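PDB 2W2K: D-mandelate dehydrogenase from Rhodotorula graminis, which probably oxidises D-mandelate and reduces the matching 2-oxoacid with a nicotinamide cofactor, as a member of the D-isomer specific 2-hydroxyacid dehydrogenase family. Local coordinates for residues P4-L9 with D51-K57; K82-G88 with G103-S109; Y134-A138 with R149-I154; L126-L131 with A158-H164. All coordinates share one frame; numbering follows the deposited sequence.

Contact 1. Residues P4-L9 with D51-K57; sequences PRVLLL and DFEAIIK
Arg5 and Leu7 meet Ala54 and Ile56 as neighbours in a parallel beta sheet, the five-stranded flavodoxin-like sheet of the substrate domain in this family. Leu7 donates from N to Ala54 O and accepts at O from Ile56 N. Leu9 N then reaches Ile56 O over 3.1 Å in an almost straight bond. At the start of the pairing Arg5 O takes two donors, Glu53 N at 2.9 Å and Ala54 N at 3.3 Å. Glu53 bends at chi2 (70°), and this turns its carboxylate back so that OE1 accepts from Arg5 N at 2.9 Å. On one side of the sheet Leu7 CB sits over the centre of the Phe52 ring in a CH-pi contact. On the other, Val6 CG1 packs on Ile56 CG2 at 3.7 Å, with Phe23 of helix 17-26 beside both residues. Farther out, the Arg5 guanidinium forms a salt bridge with Glu28 through NE. Replacing Arg5 with an alanine would probably leave Glu28 without this charged mate and the Asp51 carbonyl without its side-chain donor. That donor is Arg5 NH1, 3.0 Å from Asp51 O, which lies in the guanidinium plane while NH1 stands above the carbonyl plane.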
loop_
_atom_site.group_PDB
_atom_site.type_symbol
_atom_site.label_atom_id
_atom_site.label_comp_id
_atom_site.label_asym_id
_atom_site.label_seq_id
_atom_site.Cartn_x
_atom_site.Cartn_y
_atom_site.Cartn_z
ATOM N N PRO B 4 0.949 46.953 3.220
ATOM C CA PRO B 4 -0.295 46.353 3.746
ATOM C C PRO B 4 -0.008 45.467 4.963
ATOM O O PRO B 4 1.119 44.963 5.122
ATOM C CB PRO B 4 -0.800 45.507 2.575
ATOM C CG PRO B 4 -0.178 46.185 1.330
ATOM C CD PRO B 4 1.203 46.535 1.825
ATOM N N ARG B 5 -1.020 45.296 5.821
ATOM C CA ARG B 5 -0.875 44.631 7.121
ATOM C C ARG B 5 -1.621 43.267 7.110
ATOM O O ARG B 5 -2.750 43.176 6.591
ATOM C CB ARG B 5 -1.428 45.559 8.242
ATOM C CG ARG B 5 -0.789 47.006 8.246
ATOM C CD ARG B 5 -1.311 47.927 9.416
ATOM N NE ARG B 5 -0.686 47.602 10.699
ATOM C CZ ARG B 5 -1.306 47.210 11.819
ATOM N NH1 ARG B 5 -2.635 47.107 11.892
ATOM N NH2 ARG B 5 -0.574 46.937 12.896
ATOM N N VAL B 6 -0.977 42.219 7.648
ATOM C CA VAL B 6 -1.470 40.814 7.575
ATOM C C VAL B 6 -1.537 40.162 8.976
ATOM O O VAL B 6 -0.509 40.057 9.675
ATOM C CB VAL B 6 -0.564 39.953 6.616
ATOM C CG1 VAL B 6 -1.071 38.489 6.485
ATOM C CG2 VAL B 6 -0.425 40.614 5.218
ATOM N N LEU B 7 -2.744 39.742 9.399
ATOM C CA LEU B 7 -2.908 39.026 10.672
ATOM C C LEU B 7 -2.475 37.559 10.488
ATOM O O LEU B 7 -3.005 36.882 9.612
ATOM C CB LEU B 7 -4.387 39.077 11.143
ATOM C CG LEU B 7 -4.641 38.457 12.542
ATOM C CD1 LEU B 7 -4.044 39.361 13.618
ATOM C CD2 LEU B 7 -6.145 38.292 12.778
ATOM N N LEU B 8 -1.555 37.086 11.344
ATOM C CA LEU B 8 -1.047 35.691 11.333
ATOM C C LEU B 8 -1.775 34.844 12.367
ATOM O O LEU B 8 -1.675 35.132 13.557
ATOM C CB LEU B 8 0.467 35.672 11.640
ATOM C CG LEU B 8 1.166 34.302 11.789
ATOM C CD1 LEU B 8 0.989 33.439 10.509
ATOM C CD2 LEU B 8 2.638 34.467 12.098
ATOM N N LEU B 9 -2.529 33.828 11.911
ATOM C CA LEU B 9 -3.248 32.905 12.795
ATOM C C LEU B 9 -2.375 31.705 13.157
ATOM O O LEU B 9 -2.169 30.786 12.339
ATOM C CB LEU B 9 -4.565 32.402 12.166
ATOM C CG LEU B 9 -5.739 33.336 11.864
ATOM C CD1 LEU B 9 -6.927 32.496 11.295
ATOM C CD2 LEU B 9 -6.181 34.156 13.085
ATOM N N ASP B 51 -6.409 48.289 11.877
ATOM C CA ASP B 51 -6.924 47.938 10.543
ATOM C C ASP B 51 -5.916 47.020 9.827
ATOM O O ASP B 51 -4.748 47.376 9.719
ATOM C CB ASP B 51 -7.093 49.196 9.678
ATOM C CG ASP B 51 -8.408 49.955 9.923
ATOM O OD1 ASP B 51 -9.129 49.680 10.909
ATOM O OD2 ASP B 51 -8.716 50.844 9.084
ATOM N N PHE B 52 -6.362 45.854 9.340
ATOM C CA PHE B 52 -5.495 44.984 8.505
ATOM C C PHE B 52 -6.204 44.637 7.180
ATOM O O PHE B 52 -7.449 44.706 7.099
ATOM C CB PHE B 52 -4.991 43.725 9.270
ATOM C CG PHE B 52 -6.073 42.953 9.999
ATOM C CD1 PHE B 52 -6.800 41.931 9.340
ATOM C CD2 PHE B 52 -6.347 43.218 11.353
ATOM C CE1 PHE B 52 -7.805 41.203 10.009
ATOM C CE2 PHE B 52 -7.349 42.496 12.051
ATOM C CZ PHE B 52 -8.070 41.472 11.386
ATOM N N GLU B 53 -5.418 44.305 6.146
ATOM C CA GLU B 53 -5.944 44.050 4.800
ATOM C C GLU B 53 -6.026 42.565 4.402
ATOM O O GLU B 53 -6.719 42.210 3.433
ATOM C CB GLU B 53 -5.117 44.826 3.738
ATOM C CG GLU B 53 -5.270 46.360 3.771
ATOM C CD GLU B 53 -4.643 47.032 4.994
ATOM O OE1 GLU B 53 -3.491 46.718 5.366
ATOM O OE2 GLU B 53 -5.294 47.934 5.560
ATOM N N ALA B 54 -5.296 41.711 5.126
ATOM C CA ALA B 54 -5.321 40.262 4.883
ATOM C C ALA B 54 -5.190 39.431 6.172
ATOM O O ALA B 54 -4.745 39.944 7.228
ATOM C CB ALA B 54 -4.185 39.865 3.860
ATOM N N ILE B 55 -5.591 38.152 6.080
ATOM C CA ILE B 55 -5.342 37.142 7.091
ATOM C C ILE B 55 -4.666 35.925 6.402
ATOM O O ILE B 55 -5.111 35.512 5.316
ATOM C CB ILE B 55 -6.691 36.651 7.758
ATOM C CG1 ILE B 55 -7.439 37.802 8.469
ATOM C CG2 ILE B 55 -6.406 35.509 8.753
ATOM C CD1 ILE B 55 -8.998 37.589 8.491
ATOM N N ILE B 56 -3.648 35.343 7.049
ATOM C CA ILE B 56 -2.964 34.103 6.587
ATOM C C ILE B 56 -2.924 32.984 7.666
ATOM O O ILE B 56 -2.754 33.247 8.883
ATOM C CB ILE B 56 -1.495 34.436 6.037
ATOM C CG1 ILE B 56 -0.960 33.315 5.105
ATOM C CG2 ILE B 56 -0.544 34.845 7.176
ATOM C CD1 ILE B 56 0.360 33.634 4.313
ATOM N N LYS B 57 -3.099 31.743 7.209
ATOM C CA LYS B 57 -3.179 30.548 8.088
ATOM C C LYS B 57 -2.362 29.442 7.383
ATOM O O LYS B 57 -2.831 28.831 6.388
ATOM C CB LYS B 57 -4.672 30.157 8.271
ATOM C CG LYS B 57 -4.986 29.038 9.356
ATOM C CD LYS B 57 -6.466 28.601 9.218
ATOM C CE LYS B 57 -6.950 27.556 10.258
ATOM N NZ LYS B 57 -6.297 26.197 10.158
#

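Contact 2. Residues K82-G88 with G103-S109; sequences KVFAAAG and GVAFANS
Phe84 and Ala86 pair with Ala105 and Ala107 through an unbroken run of parallel-sheet hydrogen bonds. Ala105 N donates to Lys82 O, and Phe84 N to Ala105 O. Ala107 N gives to Phe84 O at 3.1 Å, and Ala86 N to Ala107 O at 3.0 Å. Lys82 O is gripped twice, because a water also donates to it and to Gly103 O, joining the two carbonyls at the start of the pairing. Beyond Ala107 the pattern changes. Ser109 OG takes over as donor to Ala86 O at 3.0 Å, from above the carbonyl plane. The serine torsion sets this up, with OG opposite the carbonyl carbon (chi1 -60°). Ser109 N goes instead to Gly88 O, which it meets at 3.0 Å. The side chains of Phe84 and Phe106 run side by side on one face of the sheet. They form a T-shaped pair, with the edge of Phe106 against the face of Phe84, centroids 5.4 Å apart and planes at 89°. Phe106 CZ also touches Ala86 CB at 4.1 Å. Leu96 and Leu99 of helix 96-101 pack against Phe106 on this face, while Val83 and Ala107 face helix 310-330. Strand 83-86, helix 96-101 and strand 105-107 thus make a beta-alpha-beta crossover at the edge of the sheet, a basic unit of the flavodoxin-like fold.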
loop_
_atom_site.group_PDB
_atom_site.type_symbol
_atom_site.label_atom_id
_atom_site.label_comp_id
_atom_site.label_asym_id
_atom_site.label_seq_id
_atom_site.Cartn_x
_atom_site.Cartn_y
_atom_site.Cartn_z
ATOM N N LYS B 82 -9.539 42.727 2.935
ATOM C CA LYS B 82 -9.787 42.347 1.518
ATOM C C LYS B 82 -9.680 40.831 1.195
ATOM O O LYS B 82 -10.344 40.353 0.264
ATOM C CB LYS B 82 -8.878 43.151 0.545
ATOM C CG LYS B 82 -9.286 44.659 0.404
ATOM C CD LYS B 82 -8.387 45.448 -0.600
ATOM C CE LYS B 82 -9.048 46.797 -0.918
ATOM N NZ LYS B 82 -8.231 47.649 -1.844
ATOM N N VAL B 83 -8.869 40.074 1.945
ATOM C CA VAL B 83 -8.585 38.670 1.564
ATOM C C VAL B 83 -8.108 37.806 2.739
ATOM O O VAL B 83 -7.373 38.297 3.608
ATOM C CB VAL B 83 -7.540 38.591 0.336
ATOM C CG1 VAL B 83 -6.195 39.268 0.665
ATOM C CG2 VAL B 83 -7.290 37.136 -0.146
ATOM N N PHE B 84 -8.502 36.524 2.727
ATOM C CA PHE B 84 -8.118 35.499 3.735
ATOM C C PHE B 84 -7.663 34.256 2.939
ATOM O O PHE B 84 -8.466 33.703 2.169
ATOM C CB PHE B 84 -9.383 35.186 4.588
ATOM C CG PHE B 84 -9.189 34.236 5.782
ATOM C CD1 PHE B 84 -7.997 33.496 6.004
ATOM C CD2 PHE B 84 -10.258 34.037 6.663
ATOM C CE1 PHE B 84 -7.887 32.597 7.120
ATOM C CE2 PHE B 84 -10.163 33.156 7.785
ATOM C CZ PHE B 84 -8.971 32.436 8.013
ATOM N N ALA B 85 -6.384 33.843 3.080
ATOM C CA ALA B 85 -5.869 32.603 2.452
ATOM C C ALA B 85 -5.508 31.561 3.525
ATOM O O ALA B 85 -4.777 31.882 4.474
ATOM C CB ALA B 85 -4.621 32.913 1.540
ATOM N N ALA B 86 -5.968 30.312 3.348
ATOM C CA ALA B 86 -5.774 29.248 4.371
ATOM C C ALA B 86 -5.293 27.930 3.779
ATOM O O ALA B 86 -5.690 27.573 2.660
ATOM C CB ALA B 86 -7.079 29.002 5.152
ATOM N N ALA B 87 -4.457 27.212 4.548
ATOM C CA ALA B 87 -4.058 25.836 4.246
ATOM C C ALA B 87 -5.256 24.864 4.213
ATOM O O ALA B 87 -6.235 25.081 4.924
ATOM C CB ALA B 87 -3.024 25.350 5.279
ATOM N N GLY B 88 -5.158 23.809 3.387
ATOM C CA GLY B 88 -6.155 22.718 3.356
ATOM C C GLY B 88 -7.317 22.992 2.407
ATOM O O GLY B 88 -7.286 23.955 1.637
ATOM N N GLY B 103 -17.514 41.674 1.698
ATOM C CA GLY B 103 -16.630 42.015 0.581
ATOM C C GLY B 103 -15.226 41.426 0.698
ATOM O O GLY B 103 -14.305 41.953 0.091
ATOM N N VAL B 104 -15.083 40.332 1.469
ATOM C CA VAL B 104 -13.799 39.653 1.702
ATOM C C VAL B 104 -13.676 38.399 0.815
ATOM O O VAL B 104 -14.522 37.512 0.888
ATOM C CB VAL B 104 -13.598 39.245 3.203
ATOM C CG1 VAL B 104 -12.195 38.577 3.418
ATOM C CG2 VAL B 104 -13.807 40.453 4.151
ATOM N N ALA B 105 -12.611 38.340 0.004
ATOM C CA ALA B 105 -12.310 37.209 -0.879
ATOM C C ALA B 105 -11.642 36.090 -0.081
ATOM O O ALA B 105 -10.822 36.364 0.797
ATOM C CB ALA B 105 -11.364 37.669 -2.027
ATOM N N PHE B 106 -11.982 34.835 -0.387
ATOM C CA PHE B 106 -11.361 33.671 0.283
ATOM C C PHE B 106 -10.622 32.759 -0.728
ATOM O O PHE B 106 -11.059 32.586 -1.872
ATOM C CB PHE B 106 -12.419 32.871 1.079
ATOM C CG PHE B 106 -11.847 31.744 1.945
ATOM C CD1 PHE B 106 -11.109 32.032 3.110
ATOM C CD2 PHE B 106 -12.091 30.399 1.618
ATOM C CE1 PHE B 106 -10.578 30.992 3.922
ATOM C CE2 PHE B 106 -11.570 29.355 2.419
ATOM C CZ PHE B 106 -10.801 29.663 3.576
ATOM N N ALA B 107 -9.505 32.194 -0.286
ATOM C CA ALA B 107 -8.792 31.135 -1.004
ATOM C C ALA B 107 -8.450 29.995 -0.046
ATOM O O ALA B 107 -7.930 30.234 1.065
ATOM C CB ALA B 107 -7.502 31.686 -1.621
ATOM N N ASN B 108 -8.745 28.761 -0.468
ATOM C CA ASN B 108 -8.154 27.581 0.182
ATOM C C ASN B 108 -6.828 27.205 -0.529
ATOM O O ASN B 108 -6.248 28.035 -1.243
ATOM C CB ASN B 108 -9.148 26.406 0.231
ATOM C CG ASN B 108 -9.629 25.962 -1.162
ATOM O OD1 ASN B 108 -9.014 26.264 -2.178
ATOM N ND2 ASN B 108 -10.735 25.191 -1.192
ATOM N N SER B 109 -6.343 25.985 -0.308
ATOM C CA SER B 109 -5.123 25.490 -0.948
ATOM C C SER B 109 -5.462 24.205 -1.738
ATOM O O SER B 109 -4.718 23.225 -1.697
ATOM C CB SER B 109 -3.992 25.284 0.106
ATOM O OG SER B 109 -3.674 26.520 0.778
HETATM O O HOH W 1 -11.731 41.877 -1.878
#

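Contact 3. Residues Y134-A138 with R149-I154; sequences YSERA and RVHLEI
Tyr134 and Glu153 both carry CG opposite their own backbone nitrogen (chi1 -176° and -174°), which sends the two side chains across the gap between antiparallel helices. The glutamate is extended beyond CG, and the two side chains cross at about a right angle. Tyr134 OH donates to Glu153 OE1 at 2.7 Å. It arrives on the syn side of the carboxylate, slightly out of its plane, while OE1 lies at the edge of the phenol ring. A water donates to Tyr134 OH at 2.7 Å and accepts from Arg149 NH1 at 3.2 Å. The phenol oxygen therefore links an acid and a base, directly on one side and through water on the other. Away from the hydroxyl the contact is apolar. Val150 CG1 wedges between Tyr134 CE2 and Ala138 CB, 3.8 Å from each. Ile154 CD1 reaches Ser135 CB at 3.6 Å, and Ile154 CG1 meets the ring edge near Tyr134 CD2. The helix axes are 10.1 Å apart. His298 meets the tyrosine ring edge-to-face, and Lys297, outside the two helices, forms a salt bridge with Glu153 OE2. Ser135 OG and Glu136 bond to polar groups of a neighbouring subunit, so this helical pair also belongs to the dimer interface. With Lys297 on OE2 and the tyrosine hydroxyl on OE1, the glutamate is probably held as a carboxylate.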
loop_
_atom_site.group_PDB
_atom_site.type_symbol
_atom_site.label_atom_id
_atom_site.label_comp_id
_atom_site.label_asym_id
_atom_site.label_seq_id
_atom_site.Cartn_x
_atom_site.Cartn_y
_atom_site.Cartn_z
ATOM N N TYR B 134 -4.555 -7.313 9.835
ATOM C CA TYR B 134 -4.617 -8.522 10.675
ATOM C C TYR B 134 -3.238 -9.207 10.759
ATOM O O TYR B 134 -2.798 -9.625 11.850
ATOM C CB TYR B 134 -5.673 -9.473 10.099
ATOM C CG TYR B 134 -5.950 -10.753 10.879
ATOM C CD1 TYR B 134 -6.384 -10.702 12.212
ATOM C CD2 TYR B 134 -5.818 -11.998 10.269
ATOM C CE1 TYR B 134 -6.659 -11.884 12.932
ATOM C CE2 TYR B 134 -6.097 -13.188 10.973
ATOM C CZ TYR B 134 -6.524 -13.115 12.303
ATOM O OH TYR B 134 -6.814 -14.271 13.009
ATOM N N SER B 135 -2.563 -9.336 9.616
ATOM C CA SER B 135 -1.209 -9.885 9.564
ATOM C C SER B 135 -0.207 -9.110 10.449
ATOM O O SER B 135 0.609 -9.740 11.141
ATOM C CB SER B 135 -0.712 -9.957 8.104
ATOM O OG SER B 135 0.490 -10.709 7.980
ATOM N N GLU B 136 -0.256 -7.767 10.427
ATOM C CA GLU B 136 0.629 -6.956 11.298
ATOM C C GLU B 136 0.399 -7.283 12.789
ATOM O O GLU B 136 1.356 -7.503 13.550
ATOM C CB GLU B 136 0.470 -5.436 11.047
ATOM C CG GLU B 136 0.958 -4.929 9.671
ATOM C CD GLU B 136 1.316 -3.409 9.644
ATOM O OE1 GLU B 136 1.717 -2.848 10.691
ATOM O OE2 GLU B 136 1.230 -2.777 8.561
ATOM N N ARG B 137 -0.865 -7.325 13.206
ATOM C CA ARG B 137 -1.182 -7.605 14.631
ATOM C C ARG B 137 -0.699 -8.983 15.103
ATOM O O ARG B 137 -0.187 -9.108 16.227
ATOM C CB ARG B 137 -2.669 -7.381 14.927
ATOM C CG ARG B 137 -3.017 -5.904 14.929
ATOM C CD ARG B 137 -4.337 -5.537 15.600
ATOM N NE ARG B 137 -5.483 -6.360 15.229
ATOM C CZ ARG B 137 -6.178 -6.266 14.098
ATOM N NH1 ARG B 137 -5.855 -5.407 13.147
ATOM N NH2 ARG B 137 -7.205 -7.063 13.916
ATOM N N ALA B 138 -0.830 -9.992 14.235
ATOM C CA ALA B 138 -0.270 -11.337 14.478
ATOM C C ALA B 138 1.262 -11.343 14.607
ATOM O O ALA B 138 1.822 -11.993 15.515
ATOM C CB ALA B 138 -0.705 -12.292 13.381
ATOM N N ARG B 149 -0.079 -19.812 12.124
ATOM C CA ARG B 149 -1.519 -20.005 12.013
ATOM C C ARG B 149 -2.178 -18.918 11.146
ATOM O O ARG B 149 -3.036 -19.218 10.296
ATOM C CB ARG B 149 -2.169 -20.032 13.395
ATOM C CG ARG B 149 -3.692 -20.229 13.378
ATOM C CD ARG B 149 -4.278 -20.352 14.782
ATOM N NE ARG B 149 -3.723 -19.393 15.744
ATOM C CZ ARG B 149 -4.166 -18.148 15.942
ATOM N NH1 ARG B 149 -5.180 -17.662 15.236
ATOM N NH2 ARG B 149 -3.585 -17.380 16.857
ATOM N N VAL B 150 -1.777 -17.669 11.376
ATOM C CA VAL B 150 -2.363 -16.521 10.642
ATOM C C VAL B 150 -1.909 -16.462 9.174
ATOM O O VAL B 150 -2.695 -16.084 8.300
ATOM C CB VAL B 150 -2.145 -15.192 11.398
ATOM C CG1 VAL B 150 -2.435 -13.971 10.497
ATOM C CG2 VAL B 150 -3.056 -15.149 12.617
ATOM N N HIS B 151 -0.671 -16.885 8.912
ATOM C CA HIS B 151 -0.136 -17.076 7.551
ATOM C C HIS B 151 -1.068 -17.980 6.734
ATOM O O HIS B 151 -1.436 -17.648 5.594
ATOM C CB HIS B 151 1.281 -17.663 7.607
ATOM C CG HIS B 151 1.905 -17.905 6.262
ATOM N ND1 HIS B 151 1.818 -19.113 5.604
ATOM C CD2 HIS B 151 2.648 -17.101 5.468
ATOM C CE1 HIS B 151 2.461 -19.033 4.452
ATOM N NE2 HIS B 151 2.988 -17.827 4.353
ATOM N N LEU B 152 -1.482 -19.097 7.329
ATOM C CA LEU B 152 -2.397 -20.040 6.646
ATOM C C LEU B 152 -3.834 -19.503 6.532
ATOM O O LEU B 152 -4.452 -19.612 5.466
ATOM C CB LEU B 152 -2.372 -21.425 7.310
ATOM C CG LEU B 152 -1.030 -22.184 7.227
ATOM C CD1 LEU B 152 -1.132 -23.544 7.909
ATOM C CD2 LEU B 152 -0.494 -22.353 5.789
ATOM N N GLU B 153 -4.342 -18.900 7.610
ATOM C CA GLU B 153 -5.704 -18.365 7.651
ATOM C C GLU B 153 -5.945 -17.316 6.540
ATOM O O GLU B 153 -6.987 -17.339 5.859
ATOM C CB GLU B 153 -6.008 -17.773 9.038
ATOM C CG GLU B 153 -7.479 -17.311 9.246
ATOM C CD GLU B 153 -7.690 -16.436 10.490
ATOM O OE1 GLU B 153 -6.869 -16.497 11.442
ATOM O OE2 GLU B 153 -8.699 -15.686 10.527
ATOM N N ILE B 154 -4.981 -16.410 6.361
ATOM C CA ILE B 154 -5.097 -15.312 5.349
ATOM C C ILE B 154 -5.226 -15.862 3.901
ATOM O O ILE B 154 -5.873 -15.253 3.060
ATOM C CB ILE B 154 -3.940 -14.264 5.523
ATOM C CG1 ILE B 154 -4.167 -13.465 6.824
ATOM C CG2 ILE B 154 -3.801 -13.300 4.289
ATOM C CD1 ILE B 154 -2.996 -12.559 7.262
HETATM O O HOH W 2 -6.017 -14.548 15.524
#

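Contact 4. Residues L126-L131 with A158-H164; sequences LSVFRL and AHNPRGH
Phe129 plugs the last turn of helix 114-130 into the loop that leads to strand 165-169, the first strand of the Rossmann-type nucleotide-binding domain. Phe129 CB lies 3.5 Å from His159 O. Phe129 CG and CD1 then run along Pro161 CG, the latter at 3.8 Å. On the other side of the ring outline, Phe129 CD2 faces His159 O at 3.8 Å. Pro161 CA stands 4.0 Å from the Phe129 ring centroid, nearly on the ring normal, as a CH-pi contact over the face. Farther out, Phe129 CE2 lies over the His164 ring, 4.0 Å from His164 CG, with the two ring planes at 51°. At the tip, Phe129 CZ meets His164 CB at 4.1 Å. Cys223 and Arg251, from strands 223-226 and 250-254, also touch this phenylalanine. Replacing Phe129 with an alanine would probably open a gap beside Pro161 and leave the His164 ring less firmly placed. Next to it, Arg130 bends at chi2 (-58°), which brings CD beside His159 O, and a second bend at chi3 turns the guanidinium onward. That group bonds to the backbone of a neighbouring subunit, and a water links NH1 to Asn160 OD1. The backbones join where His159 N donates to Phe129 O at 3.1 Å.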
loop_
_atom_site.group_PDB
_atom_site.type_symbol
_atom_site.label_atom_id
_atom_site.label_comp_id
_atom_site.label_asym_id
_atom_site.label_seq_id
_atom_site.Cartn_x
_atom_site.Cartn_y
_atom_site.Cartn_z
ATOM N N LEU B 126 -4.948 -1.801 -0.991
ATOM C CA LEU B 126 -4.058 -2.952 -0.802
ATOM C C LEU B 126 -4.348 -3.664 0.537
ATOM O O LEU B 126 -4.486 -4.891 0.561
ATOM C CB LEU B 126 -2.574 -2.536 -0.930
ATOM C CG LEU B 126 -2.078 -2.189 -2.352
ATOM C CD1 LEU B 126 -0.828 -1.265 -2.347
ATOM C CD2 LEU B 126 -1.812 -3.444 -3.200
ATOM N N SER B 127 -4.471 -2.906 1.634
ATOM C CA SER B 127 -4.782 -3.507 2.951
ATOM C C SER B 127 -6.060 -4.380 2.989
ATOM O O SER B 127 -6.036 -5.492 3.538
ATOM C CB SER B 127 -4.813 -2.433 4.068
ATOM O OG SER B 127 -4.904 -3.047 5.348
ATOM N N VAL B 128 -7.157 -3.884 2.412
ATOM C CA VAL B 128 -8.451 -4.599 2.478
ATOM C C VAL B 128 -8.506 -5.840 1.568
ATOM O O VAL B 128 -9.241 -6.804 1.871
ATOM C CB VAL B 128 -9.706 -3.652 2.259
ATOM C CG1 VAL B 128 -9.774 -2.542 3.352
ATOM C CG2 VAL B 128 -9.758 -3.027 0.853
ATOM N N PHE B 129 -7.749 -5.832 0.466
ATOM C CA PHE B 129 -7.668 -7.002 -0.427
ATOM C C PHE B 129 -6.773 -8.114 0.167
ATOM O O PHE B 129 -7.078 -9.305 0.012
ATOM C CB PHE B 129 -7.175 -6.621 -1.844
ATOM C CG PHE B 129 -8.297 -6.266 -2.830
ATOM C CD1 PHE B 129 -8.596 -4.930 -3.122
ATOM C CD2 PHE B 129 -9.021 -7.286 -3.500
ATOM C CE1 PHE B 129 -9.619 -4.594 -4.043
ATOM C CE2 PHE B 129 -10.050 -6.973 -4.412
ATOM C CZ PHE B 129 -10.359 -5.623 -4.683
ATOM N N ARG B 130 -5.708 -7.716 0.871
ATOM C CA ARG B 130 -4.636 -8.641 1.345
ATOM C C ARG B 130 -4.735 -9.066 2.833
ATOM O O ARG B 130 -4.008 -9.973 3.285
ATOM C CB ARG B 130 -3.262 -8.003 1.030
ATOM C CG ARG B 130 -3.057 -7.725 -0.509
ATOM C CD ARG B 130 -3.182 -9.040 -1.414
ATOM N NE ARG B 130 -2.142 -9.980 -0.981
ATOM C CZ ARG B 130 -0.885 -9.982 -1.419
ATOM N NH1 ARG B 130 -0.495 -9.159 -2.413
ATOM N NH2 ARG B 130 -0.000 -10.814 -0.849
ATOM N N LEU B 131 -5.650 -8.418 3.569
ATOM C CA LEU B 131 -5.813 -8.596 5.034
ATOM C C LEU B 131 -4.497 -8.300 5.809
ATOM O O LEU B 131 -4.127 -9.005 6.755
ATOM C CB LEU B 131 -6.418 -9.999 5.373
ATOM C CG LEU B 131 -7.678 -10.342 4.538
ATOM C CD1 LEU B 131 -8.138 -11.784 4.768
ATOM C CD2 LEU B 131 -8.818 -9.328 4.795
ATOM N N ALA B 158 -7.655 -13.902 1.076
ATOM C CA ALA B 158 -6.926 -12.818 0.379
ATOM C C ALA B 158 -6.967 -12.937 -1.169
ATOM O O ALA B 158 -6.859 -14.056 -1.717
ATOM C CB ALA B 158 -5.470 -12.753 0.894
ATOM N N HIS B 159 -7.096 -11.791 -1.864
ATOM C CA HIS B 159 -7.139 -11.711 -3.352
ATOM C C HIS B 159 -6.218 -10.617 -3.945
ATOM O O HIS B 159 -6.007 -9.588 -3.280
ATOM C CB HIS B 159 -8.588 -11.432 -3.813
ATOM C CG HIS B 159 -9.412 -12.670 -4.035
ATOM N ND1 HIS B 159 -10.378 -13.094 -3.145
ATOM C CD2 HIS B 159 -9.419 -13.561 -5.052
ATOM C CE1 HIS B 159 -10.936 -14.205 -3.599
ATOM N NE2 HIS B 159 -10.368 -14.513 -4.753
ATOM N N ASN B 160 -5.668 -10.809 -5.163
ATOM C CA ASN B 160 -5.032 -9.669 -5.893
ATOM C C ASN B 160 -6.102 -8.657 -6.351
ATOM O O ASN B 160 -7.168 -9.074 -6.836
ATOM C CB ASN B 160 -4.229 -10.116 -7.134
ATOM C CG ASN B 160 -3.027 -11.005 -6.796
ATOM O OD1 ASN B 160 -2.374 -10.832 -5.763
ATOM N ND2 ASN B 160 -2.718 -11.944 -7.696
ATOM N N PRO B 161 -5.855 -7.328 -6.169
ATOM C CA PRO B 161 -6.770 -6.344 -6.800
ATOM C C PRO B 161 -6.949 -6.551 -8.328
ATOM O O PRO B 161 -8.055 -6.290 -8.873
ATOM C CB PRO B 161 -6.098 -4.981 -6.472
ATOM C CG PRO B 161 -5.340 -5.247 -5.150
ATOM C CD PRO B 161 -4.790 -6.664 -5.372
ATOM N N ARG B 162 -5.893 -7.035 -9.006
ATOM C CA ARG B 162 -5.882 -7.222 -10.471
ATOM C C ARG B 162 -7.161 -7.916 -10.965
ATOM O O ARG B 162 -7.523 -8.984 -10.463
ATOM C CB ARG B 162 -4.638 -8.028 -10.924
ATOM C CG ARG B 162 -4.490 -8.137 -12.457
ATOM C CD ARG B 162 -3.151 -8.799 -12.806
ATOM N NE ARG B 162 -3.062 -9.141 -14.222
ATOM N N GLY B 163 -7.818 -7.292 -11.951
ATOM C CA GLY B 163 -9.003 -7.855 -12.644
ATOM C C GLY B 163 -10.323 -7.680 -11.903
ATOM O O GLY B 163 -11.391 -8.015 -12.448
ATOM N N HIS B 164 -10.269 -7.146 -10.679
ATOM C CA HIS B 164 -11.482 -6.840 -9.894
ATOM C C HIS B 164 -11.932 -5.399 -10.149
ATOM O O HIS B 164 -11.150 -4.576 -10.639
ATOM C CB HIS B 164 -11.263 -7.064 -8.388
ATOM C CG HIS B 164 -11.015 -8.501 -8.015
ATOM N ND1 HIS B 164 -9.755 -9.064 -8.012
ATOM C CD2 HIS B 164 -11.863 -9.475 -7.601
ATOM C CE1 HIS B 164 -9.840 -10.330 -7.637
ATOM N NE2 HIS B 164 -11.111 -10.607 -7.396
HETATM O O HOH W 3 -2.033 -8.362 -4.629
#

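Contacts 1 and 2 lie in one five-stranded parallel sheet. Their centres are about 11 Å apart, and strands 54-57 and 83-86 join them directly as neighbours. Contacts 3 and 4 lie on the opposite side of the chain's centre, with centres about 15 Å apart. Their segments touch where Ile154 packs on Arg130 and Leu131, and helix 132-139 follows helix 114-130. Contacts 1 and 2 come in series along the chain, and contact 3 is nested inside the loop closed by contact 4. The two groups are about 41 to 54 Å apart, centre to centre. The first pair holds together four of the five strands of the flavodoxin-like domain. Contact 3 pairs two helices at the subunit interface, and contact 4 joins helix 114-130 to the nucleotide-binding domain.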